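Local coordinates for protein methionine gamma-lyase (Trichomonas vaginalis, PDB 1E5E) that belongs to the Cys/Met metabolism family of pyridoxal-phosphate-dependent enzymes and assembles from four copies of one chain, at residues 5-16 / 65-76; 75-86 / 218-229. All blocks are in the same frame, centred on the assembly; numbering follows the deposited sequence.

Contact 1 of 2, residues 5-16 / 65-76; sequences RMTPATACIHAN and SNLEGKIAFLEK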
loop_
_atom_site.group_PDB
_atom_site.type_symbol
_atom_site.label_atom_id
_atom_site.label_comp_id
_atom_site.label_asym_id
_atom_site.label_seq_id
_atom_site.Cartn_x
_atom_site.Cartn_y
_atom_site.Cartn_z
ATOM N N ARG A 5 -28.151 -5.700 20.947
ATOM C CA ARG A 5 -27.276 -5.636 19.783
ATOM C C ARG A 5 -26.082 -4.709 19.999
ATOM O O ARG A 5 -26.233 -3.593 20.506
ATOM C CB ARG A 5 -28.108 -5.205 18.559
ATOM C CG ARG A 5 -27.453 -5.376 17.201
ATOM C CD ARG A 5 -28.321 -4.869 16.054
ATOM N NE ARG A 5 -27.700 -5.015 14.736
ATOM C CZ ARG A 5 -27.560 -6.206 14.145
ATOM N NH1 ARG A 5 -28.002 -7.281 14.800
ATOM N NH2 ARG A 5 -26.999 -6.368 12.943
ATOM N N MET A 6 -24.897 -5.134 19.584
ATOM C CA MET A 6 -23.693 -4.307 19.706
ATOM C C MET A 6 -24.014 -2.927 19.145
ATOM O O MET A 6 -24.603 -2.880 18.047
ATOM C CB MET A 6 -22.543 -4.937 18.910
ATOM C CG MET A 6 -21.270 -4.041 18.986
ATOM S SD MET A 6 -19.957 -4.879 18.073
ATOM C CE MET A 6 -19.363 -6.017 19.346
ATOM N N THR A 7 -23.736 -1.829 19.826
ATOM C CA THR A 7 -24.094 -0.541 19.206
ATOM C C THR A 7 -23.302 -0.291 17.928
ATOM O O THR A 7 -22.152 -0.739 17.745
ATOM C CB THR A 7 -23.757 0.639 20.144
ATOM O OG1 THR A 7 -22.354 0.628 20.346
ATOM C CG2 THR A 7 -24.489 0.545 21.496
ATOM N N PRO A 8 -23.805 0.640 17.110
ATOM C CA PRO A 8 -23.130 1.040 15.875
ATOM C C PRO A 8 -21.787 1.658 16.188
ATOM O O PRO A 8 -20.803 1.513 15.434
ATOM C CB PRO A 8 -24.128 2.002 15.207
ATOM C CG PRO A 8 -25.484 1.541 15.693
ATOM C CD PRO A 8 -25.210 1.150 17.138
ATOM N N ALA A 9 -21.658 2.396 17.284
ATOM C CA ALA A 9 -20.415 3.036 17.694
ATOM C C ALA A 9 -19.331 2.007 18.024
ATOM O O ALA A 9 -18.196 2.251 17.650
ATOM C CB ALA A 9 -20.591 3.952 18.917
ATOM N N THR A 10 -19.708 0.826 18.485
ATOM C CA THR A 10 -18.706 -0.211 18.757
ATOM C C THR A 10 -18.504 -1.092 17.540
ATOM O O THR A 10 -17.397 -1.482 17.178
ATOM C CB THR A 10 -19.145 -1.040 19.982
ATOM O OG1 THR A 10 -19.193 -0.091 21.083
ATOM C CG2 THR A 10 -18.230 -2.212 20.272
ATOM N N ALA A 11 -19.607 -1.369 16.856
ATOM C CA ALA A 11 -19.606 -2.254 15.735
ATOM C C ALA A 11 -18.793 -1.732 14.565
ATOM O O ALA A 11 -18.210 -2.568 13.859
ATOM C CB ALA A 11 -21.030 -2.520 15.262
ATOM N N CYS A 12 -18.692 -0.443 14.349
ATOM C CA CYS A 12 -17.877 -0.018 13.200
ATOM C C CYS A 12 -16.401 -0.335 13.426
ATOM O O CYS A 12 -15.671 -0.445 12.431
ATOM C CB CYS A 12 -18.103 1.448 12.820
ATOM S SG CYS A 12 -17.638 2.550 14.130
ATOM N N ILE A 13 -15.987 -0.609 14.665
ATOM C CA ILE A 13 -14.669 -1.121 14.969
ATOM C C ILE A 13 -14.712 -2.629 15.175
ATOM O O ILE A 13 -13.814 -3.281 14.622
ATOM C CB ILE A 13 -14.117 -0.479 16.247
ATOM C CG1 ILE A 13 -13.961 1.034 16.008
ATOM C CG2 ILE A 13 -12.808 -1.025 16.785
ATOM C CD1 ILE A 13 -14.065 1.727 17.355
ATOM N N HIS A 14 -15.663 -3.164 15.950
ATOM C CA HIS A 14 -15.628 -4.571 16.326
ATOM C C HIS A 14 -16.635 -5.551 15.727
ATOM O O HIS A 14 -16.552 -6.739 16.065
ATOM C CB HIS A 14 -15.793 -4.667 17.874
ATOM C CG HIS A 14 -14.759 -3.922 18.671
ATOM N ND1 HIS A 14 -13.517 -4.469 18.909
ATOM C CD2 HIS A 14 -14.751 -2.704 19.268
ATOM C CE1 HIS A 14 -12.797 -3.641 19.625
ATOM N NE2 HIS A 14 -13.511 -2.575 19.860
ATOM N N ALA A 15 -17.587 -5.169 14.879
ATOM C CA ALA A 15 -18.427 -6.231 14.293
ATOM C C ALA A 15 -17.596 -7.143 13.391
ATOM O O ALA A 15 -16.518 -6.805 12.905
ATOM C CB ALA A 15 -19.541 -5.560 13.501
ATOM N N ASN A 16 -18.003 -8.369 13.142
ATOM C CA ASN A 16 -17.388 -9.370 12.314
ATOM C C ASN A 16 -15.924 -9.556 12.616
ATOM O O ASN A 16 -15.019 -9.354 11.783
ATOM C CB ASN A 16 -17.598 -8.998 10.828
ATOM C CG ASN A 16 -17.124 -10.106 9.896
ATOM O OD1 ASN A 16 -17.176 -11.311 10.227
ATOM N ND2 ASN A 16 -16.570 -9.723 8.736
ATOM N N SER A 65 -14.041 -9.944 2.625
ATOM C CA SER A 65 -15.060 -10.479 3.460
ATOM C C SER A 65 -15.076 -9.751 4.806
ATOM O O SER A 65 -16.169 -9.576 5.316
ATOM C CB SER A 65 -14.894 -11.978 3.821
ATOM O OG SER A 65 -14.877 -12.656 2.586
ATOM N N ASN A 66 -13.915 -9.433 5.357
ATOM C CA ASN A 66 -13.931 -8.707 6.626
ATOM C C ASN A 66 -14.757 -7.429 6.492
ATOM O O ASN A 66 -15.666 -7.153 7.278
ATOM C CB ASN A 66 -12.494 -8.434 7.105
ATOM C CG ASN A 66 -12.488 -7.688 8.431
ATOM O OD1 ASN A 66 -13.423 -7.709 9.236
ATOM N ND2 ASN A 66 -11.393 -6.993 8.667
ATOM N N LEU A 67 -14.445 -6.550 5.551
ATOM C CA LEU A 67 -15.236 -5.338 5.339
ATOM C C LEU A 67 -16.724 -5.662 5.102
ATOM O O LEU A 67 -17.607 -5.012 5.628
ATOM C CB LEU A 67 -14.768 -4.683 4.017
ATOM C CG LEU A 67 -15.566 -3.448 3.575
ATOM C CD1 LEU A 67 -15.495 -2.436 4.740
ATOM C CD2 LEU A 67 -14.998 -2.909 2.260
ATOM N N GLU A 68 -17.034 -6.637 4.255
ATOM C CA GLU A 68 -18.400 -7.026 3.942
ATOM C C GLU A 68 -19.247 -7.396 5.149
ATOM O O GLU A 68 -20.398 -6.895 5.307
ATOM C CB GLU A 68 -18.401 -8.127 2.880
ATOM C CG GLU A 68 -17.920 -7.635 1.495
ATOM C CD GLU A 68 -17.752 -8.815 0.543
ATOM O OE1 GLU A 68 -17.647 -9.977 1.030
ATOM O OE2 GLU A 68 -17.780 -8.639 -0.714
ATOM N N GLY A 69 -18.715 -8.174 6.073
ATOM C CA GLY A 69 -19.429 -8.629 7.280
ATOM C C GLY A 69 -19.636 -7.457 8.214
ATOM O O GLY A 69 -20.692 -7.283 8.855
ATOM N N LYS A 70 -18.649 -6.566 8.248
ATOM C CA LYS A 70 -18.805 -5.364 9.092
ATOM C C LYS A 70 -19.944 -4.500 8.566
ATOM O O LYS A 70 -20.865 -4.143 9.344
ATOM C CB LYS A 70 -17.495 -4.621 9.206
ATOM C CG LYS A 70 -16.473 -5.211 10.180
ATOM C CD LYS A 70 -15.131 -4.520 10.099
ATOM C CE LYS A 70 -14.206 -4.895 11.276
ATOM N NZ LYS A 70 -14.020 -6.377 11.334
ATOM N N ILE A 71 -20.066 -4.296 7.259
ATOM C CA ILE A 71 -21.108 -3.454 6.666
ATOM C C ILE A 71 -22.476 -4.140 6.725
ATOM O O ILE A 71 -23.464 -3.469 7.034
ATOM C CB ILE A 71 -20.811 -3.106 5.186
ATOM C CG1 ILE A 71 -19.493 -2.323 5.016
ATOM C CG2 ILE A 71 -21.957 -2.379 4.509
ATOM C CD1 ILE A 71 -19.529 -0.968 5.686
ATOM N N ALA A 72 -22.535 -5.451 6.458
ATOM C CA ALA A 72 -23.801 -6.181 6.560
ATOM C C ALA A 72 -24.329 -6.069 7.995
ATOM O O ALA A 72 -25.530 -5.910 8.187
ATOM C CB ALA A 72 -23.654 -7.688 6.358
ATOM N N PHE A 73 -23.431 -6.140 9.000
ATOM C CA PHE A 73 -23.891 -5.962 10.382
ATOM C C PHE A 73 -24.454 -4.552 10.572
ATOM O O PHE A 73 -25.560 -4.408 11.137
ATOM C CB PHE A 73 -22.774 -6.262 11.387
ATOM C CG PHE A 73 -23.237 -6.163 12.810
ATOM C CD1 PHE A 73 -23.308 -4.948 13.449
ATOM C CD2 PHE A 73 -23.612 -7.313 13.475
ATOM C CE1 PHE A 73 -23.823 -4.865 14.741
ATOM C CE2 PHE A 73 -24.062 -7.251 14.788
ATOM C CZ PHE A 73 -24.177 -6.011 15.410
ATOM N N LEU A 74 -23.707 -3.526 10.127
ATOM C CA LEU A 74 -24.161 -2.153 10.298
ATOM C C LEU A 74 -25.468 -1.833 9.571
ATOM O O LEU A 74 -26.230 -1.008 10.084
ATOM C CB LEU A 74 -23.069 -1.151 9.869
ATOM C CG LEU A 74 -21.827 -1.198 10.818
ATOM C CD1 LEU A 74 -20.664 -0.407 10.205
ATOM C CD2 LEU A 74 -22.182 -0.609 12.184
ATOM N N GLU A 75 -25.773 -2.472 8.440
ATOM C CA GLU A 75 -27.001 -2.251 7.714
ATOM C C GLU A 75 -28.135 -3.201 8.093
ATOM O O GLU A 75 -29.236 -3.191 7.548
ATOM C CB GLU A 75 -26.726 -2.337 6.201
ATOM C CG GLU A 75 -25.986 -1.072 5.713
ATOM C CD GLU A 75 -26.924 0.138 5.574
ATOM O OE1 GLU A 75 -28.037 0.102 6.148
ATOM O OE2 GLU A 75 -26.572 1.157 4.950
ATOM N N LYS A 76 -27.862 -4.150 8.956
ATOM C CA LYS A 76 -28.714 -5.219 9.403
ATOM C C LYS A 76 -29.175 -6.079 8.238
ATOM O O LYS A 76 -30.359 -6.431 8.163
ATOM C CB LYS A 76 -29.892 -4.647 10.215
ATOM C CG LYS A 76 -29.491 -3.897 11.483
ATOM C CD LYS A 76 -30.762 -3.309 12.137
ATOM C CE LYS A 76 -30.473 -2.988 13.597
ATOM N NZ LYS A 76 -31.402 -1.943 14.156
HETATM O O HOH W 1 -26.409 -2.828 13.307
HETATM O O HOH W 2 -13.312 -6.510 14.180
#
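Arg5 lies flat over Phe73, guanidinium and ring only 5° from parallel, in a cation-pi stack at the partly exposed end of helix 62-75. Beyond CB the arginine chain is extended: CG touches the ring carbon CZ of Phe73, CD passes the terminal methylene of Lys76, and NE meets the same Lys76 CE while giving its N-H to a water. CZ hangs over the ring, 3.9 Å from the centroid of Phe73. At the tip NH2 donates to Phe73 O (3.0 Å, 161°), within its own guanidinium plane; the water from NE returns to that carbonyl. Phe73 O also accepts from Lys76 N in the Schellman motif that ends the helix. Arginine suits the place because its flat face stacks while its N-H groups serve the carbonyl and the water.

The contact joins the N-terminal helix 8-14 to helix 62-75 of this fold type I PLP-enzyme subunit, nearly antiparallel, their axes 9.2 Å apart. Small residues permit this approach: Ala11 CB and Ala15 CB touch the Phe73 ring obliquely, and Leu74 CD2 reaches Ala11 CB at 3.8 Å. Helix 8-14 also faces the second subunit, where Thr10 and His14 bond to Glu383 and Glu379 of that neighbouring chain.

At the other end the buried Lys70 reaches the backbone where helix 8-14 has ended, its CG and CE passing along Ala15 O. Its last torsion bends (chi4 57°), bringing NZ onto Ala15 O at 3.0 Å and onto a lone pair of Asn66 OD1 at 2.6 Å; a water is a third partner, which should suit a buried ammonium. Asn16 ND2 gives its in-plane N-H to Asn66 O (3.1 Å), passing 3.4 Å from Gly69 CA, where the lack of a side chain makes room for the amide.

Contact 2 of 2, residues 75-86 / 218-229; sequences EKTEACVATSSG and VAGLICGKADLL. With PPJ (N-(hydroxy{3-hydroxy-2-methyl-5-[(phosphonooxy)methyl]pyridin-4-yl}methyl)norvaline), chain C.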
loop_
_atom_site.group_PDB
_atom_site.type_symbol
_atom_site.label_atom_id
_atom_site.label_comp_id
_atom_site.label_asym_id
_atom_site.label_seq_id
_atom_site.Cartn_x
_atom_site.Cartn_y
_atom_site.Cartn_z
ATOM N N GLU A 75 -25.773 -2.472 8.440
ATOM C CA GLU A 75 -27.001 -2.251 7.714
ATOM C C GLU A 75 -28.135 -3.201 8.093
ATOM O O GLU A 75 -29.236 -3.191 7.548
ATOM C CB GLU A 75 -26.726 -2.337 6.201
ATOM C CG GLU A 75 -25.986 -1.072 5.713
ATOM C CD GLU A 75 -26.924 0.138 5.574
ATOM O OE1 GLU A 75 -28.037 0.102 6.148
ATOM O OE2 GLU A 75 -26.572 1.157 4.950
ATOM N N LYS A 76 -27.862 -4.150 8.956
ATOM C CA LYS A 76 -28.714 -5.219 9.403
ATOM C C LYS A 76 -29.175 -6.079 8.238
ATOM O O LYS A 76 -30.359 -6.431 8.163
ATOM C CB LYS A 76 -29.892 -4.647 10.215
ATOM C CG LYS A 76 -29.491 -3.897 11.483
ATOM C CD LYS A 76 -30.762 -3.309 12.137
ATOM C CE LYS A 76 -30.473 -2.988 13.597
ATOM N NZ LYS A 76 -31.402 -1.943 14.156
ATOM N N THR A 77 -28.281 -6.418 7.318
ATOM C CA THR A 77 -28.651 -7.236 6.168
ATOM C C THR A 77 -28.013 -8.610 6.332
ATOM O O THR A 77 -27.025 -8.668 7.082
ATOM C CB THR A 77 -28.213 -6.605 4.847
ATOM O OG1 THR A 77 -26.802 -6.399 4.877
ATOM C CG2 THR A 77 -28.957 -5.281 4.610
ATOM N N GLU A 78 -28.473 -9.653 5.664
ATOM C CA GLU A 78 -27.769 -10.931 5.851
ATOM C C GLU A 78 -26.351 -10.878 5.257
ATOM O O GLU A 78 -25.480 -11.629 5.686
ATOM C CB GLU A 78 -28.513 -12.052 5.088
ATOM C CG GLU A 78 -29.914 -12.216 5.710
ATOM C CD GLU A 78 -30.758 -13.275 5.019
ATOM O OE1 GLU A 78 -30.505 -13.713 3.887
ATOM O OE2 GLU A 78 -31.760 -13.680 5.655
ATOM N N ALA A 79 -26.145 -10.143 4.171
ATOM C CA ALA A 79 -24.889 -10.238 3.447
ATOM C C ALA A 79 -24.542 -8.869 2.872
ATOM O O ALA A 79 -25.385 -7.965 2.852
ATOM C CB ALA A 79 -24.999 -11.300 2.350
ATOM N N CYS A 80 -23.347 -8.800 2.334
ATOM C CA CYS A 80 -22.841 -7.605 1.673
ATOM C C CYS A 80 -21.781 -8.048 0.675
ATOM O O CYS A 80 -20.969 -8.954 0.872
ATOM C CB CYS A 80 -22.268 -6.633 2.741
ATOM S SG CYS A 80 -21.326 -5.274 1.996
ATOM N N VAL A 81 -21.751 -7.431 -0.481
ATOM C CA VAL A 81 -20.814 -7.636 -1.577
ATOM C C VAL A 81 -20.112 -6.291 -1.823
ATOM O O VAL A 81 -20.815 -5.293 -1.979
ATOM C CB VAL A 81 -21.561 -8.072 -2.838
ATOM C CG1 VAL A 81 -20.641 -8.174 -4.057
ATOM C CG2 VAL A 81 -22.279 -9.403 -2.619
ATOM N N ALA A 82 -18.796 -6.251 -1.766
ATOM C CA ALA A 82 -18.060 -5.018 -2.033
ATOM C C ALA A 82 -17.667 -4.931 -3.483
ATOM O O ALA A 82 -17.557 -5.985 -4.100
ATOM C CB ALA A 82 -16.753 -4.897 -1.202
ATOM N N THR A 83 -17.524 -3.752 -4.052
ATOM C CA THR A 83 -17.169 -3.612 -5.440
ATOM C C THR A 83 -16.134 -2.482 -5.557
ATOM O O THR A 83 -15.784 -1.830 -4.560
ATOM C CB THR A 83 -18.338 -3.244 -6.373
ATOM O OG1 THR A 83 -18.740 -1.933 -5.985
ATOM C CG2 THR A 83 -19.516 -4.213 -6.280
ATOM N N SER A 84 -15.636 -2.332 -6.794
ATOM C CA SER A 84 -14.613 -1.330 -7.012
ATOM C C SER A 84 -15.176 0.039 -7.372
ATOM O O SER A 84 -14.381 0.918 -7.704
ATOM C CB SER A 84 -13.502 -1.811 -7.969
ATOM O OG SER A 84 -13.955 -1.832 -9.298
ATOM N N SER A 85 -16.472 0.296 -7.252
ATOM C CA SER A 85 -17.023 1.624 -7.373
ATOM C C SER A 85 -18.514 1.546 -7.041
ATOM O O SER A 85 -19.136 0.489 -7.154
ATOM C CB SER A 85 -16.895 2.325 -8.717
ATOM O OG SER A 85 -17.615 1.609 -9.701
ATOM N N GLY A 86 -18.983 2.677 -6.549
ATOM C CA GLY A 86 -20.431 2.785 -6.262
ATOM C C GLY A 86 -21.190 2.454 -7.555
ATOM O O GLY A 86 -22.150 1.701 -7.496
ATOM N N VAL A 218 -11.961 4.513 -4.235
ATOM C CA VAL A 218 -13.204 4.435 -5.007
ATOM C C VAL A 218 -13.709 3.008 -4.802
ATOM O O VAL A 218 -12.941 2.100 -5.080
ATOM C CB VAL A 218 -13.072 4.730 -6.513
ATOM C CG1 VAL A 218 -14.417 4.488 -7.204
ATOM C CG2 VAL A 218 -12.652 6.196 -6.649
ATOM N N ALA A 219 -14.921 2.840 -4.293
ATOM C CA ALA A 219 -15.444 1.529 -4.013
ATOM C C ALA A 219 -16.942 1.612 -3.764
ATOM O O ALA A 219 -17.499 2.690 -3.539
ATOM C CB ALA A 219 -14.786 1.020 -2.714
ATOM N N GLY A 220 -17.588 0.462 -3.907
ATOM C CA GLY A 220 -19.039 0.351 -3.725
ATOM C C GLY A 220 -19.385 -0.820 -2.794
ATOM O O GLY A 220 -18.575 -1.713 -2.524
ATOM N N LEU A 221 -20.608 -0.790 -2.255
ATOM C CA LEU A 221 -21.162 -1.875 -1.459
ATOM C C LEU A 221 -22.608 -2.172 -1.789
ATOM O O LEU A 221 -23.408 -1.315 -2.135
ATOM C CB LEU A 221 -21.105 -1.543 0.054
ATOM C CG LEU A 221 -19.701 -1.214 0.605
ATOM C CD1 LEU A 221 -19.764 -0.199 1.741
ATOM C CD2 LEU A 221 -18.925 -2.466 1.018
ATOM N N ILE A 222 -22.978 -3.449 -1.685
ATOM C CA ILE A 222 -24.281 -3.958 -1.943
ATOM C C ILE A 222 -24.725 -4.738 -0.720
ATOM O O ILE A 222 -23.857 -5.503 -0.266
ATOM C CB ILE A 222 -24.317 -4.921 -3.139
ATOM C CG1 ILE A 222 -23.757 -4.273 -4.404
ATOM C CG2 ILE A 222 -25.765 -5.401 -3.341
ATOM C CD1 ILE A 222 -23.428 -5.277 -5.495
ATOM N N CYS A 223 -25.877 -4.411 -0.123
ATOM C CA CYS A 223 -26.230 -5.094 1.126
ATOM C C CYS A 223 -27.652 -5.680 1.005
ATOM O O CYS A 223 -28.532 -4.947 0.503
ATOM C CB CYS A 223 -26.290 -4.099 2.291
ATOM S SG CYS A 223 -24.796 -3.104 2.463
ATOM N N GLY A 224 -27.851 -6.900 1.452
ATOM C CA GLY A 224 -29.199 -7.474 1.295
ATOM C C GLY A 224 -29.160 -8.954 1.697
ATOM O O GLY A 224 -28.298 -9.389 2.449
ATOM N N LYS A 225 -30.143 -9.691 1.227
ATOM C CA LYS A 225 -30.305 -11.104 1.521
ATOM C C LYS A 225 -29.165 -11.911 0.913
ATOM O O LYS A 225 -28.793 -11.669 -0.221
ATOM C CB LYS A 225 -31.600 -11.676 0.906
ATOM C CG LYS A 225 -32.887 -11.032 1.381
ATOM C CD LYS A 225 -33.170 -11.402 2.836
ATOM C CE LYS A 225 -34.475 -10.701 3.258
ATOM N NZ LYS A 225 -34.653 -10.940 4.727
ATOM N N ALA A 226 -28.871 -13.032 1.533
ATOM C CA ALA A 226 -27.805 -13.922 1.068
ATOM C C ALA A 226 -28.121 -14.520 -0.289
ATOM O O ALA A 226 -27.236 -14.643 -1.134
ATOM C CB ALA A 226 -27.553 -14.941 2.189
ATOM N N ASP A 227 -29.373 -14.913 -0.536
ATOM C CA ASP A 227 -29.732 -15.542 -1.803
ATOM C C ASP A 227 -29.459 -14.608 -2.974
ATOM O O ASP A 227 -28.736 -14.962 -3.915
ATOM C CB ASP A 227 -31.214 -15.964 -1.767
ATOM C CG ASP A 227 -31.751 -16.591 -3.032
ATOM O OD1 ASP A 227 -33.004 -16.786 -3.113
ATOM O OD2 ASP A 227 -31.032 -16.962 -4.007
ATOM N N LEU A 228 -30.080 -13.421 -2.931
ATOM C CA LEU A 228 -29.876 -12.466 -4.007
ATOM C C LEU A 228 -28.415 -12.043 -4.122
ATOM O O LEU A 228 -27.906 -11.975 -5.229
ATOM C CB LEU A 228 -30.776 -11.231 -3.881
ATOM C CG LEU A 228 -30.479 -10.164 -4.950
ATOM C CD1 LEU A 228 -30.867 -10.606 -6.357
ATOM C CD2 LEU A 228 -31.218 -8.865 -4.610
ATOM N N LEU A 229 -27.720 -11.771 -3.022
ATOM C CA LEU A 229 -26.334 -11.328 -3.129
ATOM C C LEU A 229 -25.407 -12.414 -3.613
ATOM O O LEU A 229 -24.419 -12.117 -4.313
ATOM C CB LEU A 229 -25.889 -10.742 -1.793
ATOM C CG LEU A 229 -26.195 -9.239 -1.717
ATOM C CD1 LEU A 229 -27.688 -8.962 -1.791
ATOM C CD2 LEU A 229 -25.601 -8.659 -0.448
HETATM N N1 PPJ C . -24.360 6.788 -5.632
HETATM C C2 PPJ C . -24.341 8.046 -5.144
HETATM C C6 PPJ C . -23.446 6.384 -6.558
HETATM C C2A PPJ C . -25.430 8.702 -4.546
HETATM C C3 PPJ C . -23.226 8.830 -5.507
HETATM O O3 PPJ C . -23.297 10.081 -5.140
HETATM C C4 PPJ C . -22.173 8.348 -6.291
HETATM C C4A PPJ C . -21.100 9.235 -6.603
HETATM C C5 PPJ C . -22.290 7.101 -6.906
HETATM N N PPJ C . -21.223 10.575 -6.628
HETATM C C5A PPJ C . -21.222 6.429 -7.584
HETATM O OP4 PPJ C . -20.364 6.010 -6.714
HETATM P P PPJ C . -18.885 5.914 -7.299
HETATM O OP1 PPJ C . -18.024 5.287 -6.114
HETATM O OP2 PPJ C . -18.397 7.343 -7.689
HETATM O OP3 PPJ C . -18.816 4.964 -8.575
HETATM C CA PPJ C . -20.195 11.447 -6.833
HETATM C CB PPJ C . -19.199 11.240 -7.896
HETATM C C PPJ C . -20.588 12.817 -6.748
HETATM C CG PPJ C . -19.540 11.340 -9.338
HETATM C CD PPJ C . -19.088 12.630 -9.837
HETATM O O PPJ C . -21.835 13.067 -6.570
HETATM O OXT PPJ C . -19.745 13.744 -6.378
#
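Strands 79-83 and 220-224 run antiparallel at 164°, with paired backbone hydrogen bonds at Ala79-Gly224, Val81-Ile222 and Thr83-Gly220, and a classic beta bulge where Glu78 and Ala79 both face Gly224. Beside the bulge, Glu78 stretches out so that OE1, with its anti lone pair, takes the N-H of Ala226 almost straight (2.9 Å, 176°), tying the residue before the strand to the first turn of helix 226-241. Thr77 OG1 sits between its backbone N and carbonyl carbon (chi1 58°), from where it donates to Ala79 O at 2.9 Å, arriving on the opposite face of that carbonyl from Gly224 N.

On one face of the sheet, Leu221 CD2 meets Cys80 SG (3.8 Å) and Ala82 CB; Cys80 and Cys223 bring their sulfurs to 4.1 Å without a disulfide. These apolar groups pack against helix 62-75, Cys80 and Cys223 on its Ile71. On the other face Val81 CG2 slides past Leu229 CB at 3.9 Å. Thr83 OG1 lies 3.2 Å from Gly220 CA, where a side chain would clash, and donates to Ser85 O at 2.7 Å.

Beyond Thr83 the chain turns into helix 86-97. Ser85 OG caps Gly88 N and also bonds to Gly242 O of the third subunit; Gly86 N donates to OP1 of the bound PPJ (2.8 Å). A phosphate at a helix N-terminus following a strand of the central sheet is characteristic of fold type I PLP enzymes.

Overall arrangement
Helix 62-75 leads into strand 79-83 through Glu75 and Lys76, which both contacts share, so contact 1 and contact 2 lie in series on one side of the subunit. Contact 2 is buried in the large mixed sheet, whereas contact 1 is only partly buried, on the outer side of the helix that covers that sheet. A direct link joins them: Glu68, on the helix, probably accepts from Ala82 N of the outermost strand. Their chemistry follows their places. Antiparallel backbone pairing, with apolar side chains on both faces, dominates contact 2, which ends at the ligand phosphate; contact 1 combines an aromatic and aliphatic core with charged and amide side chains that reach backbone carbonyls, and two bridging waters.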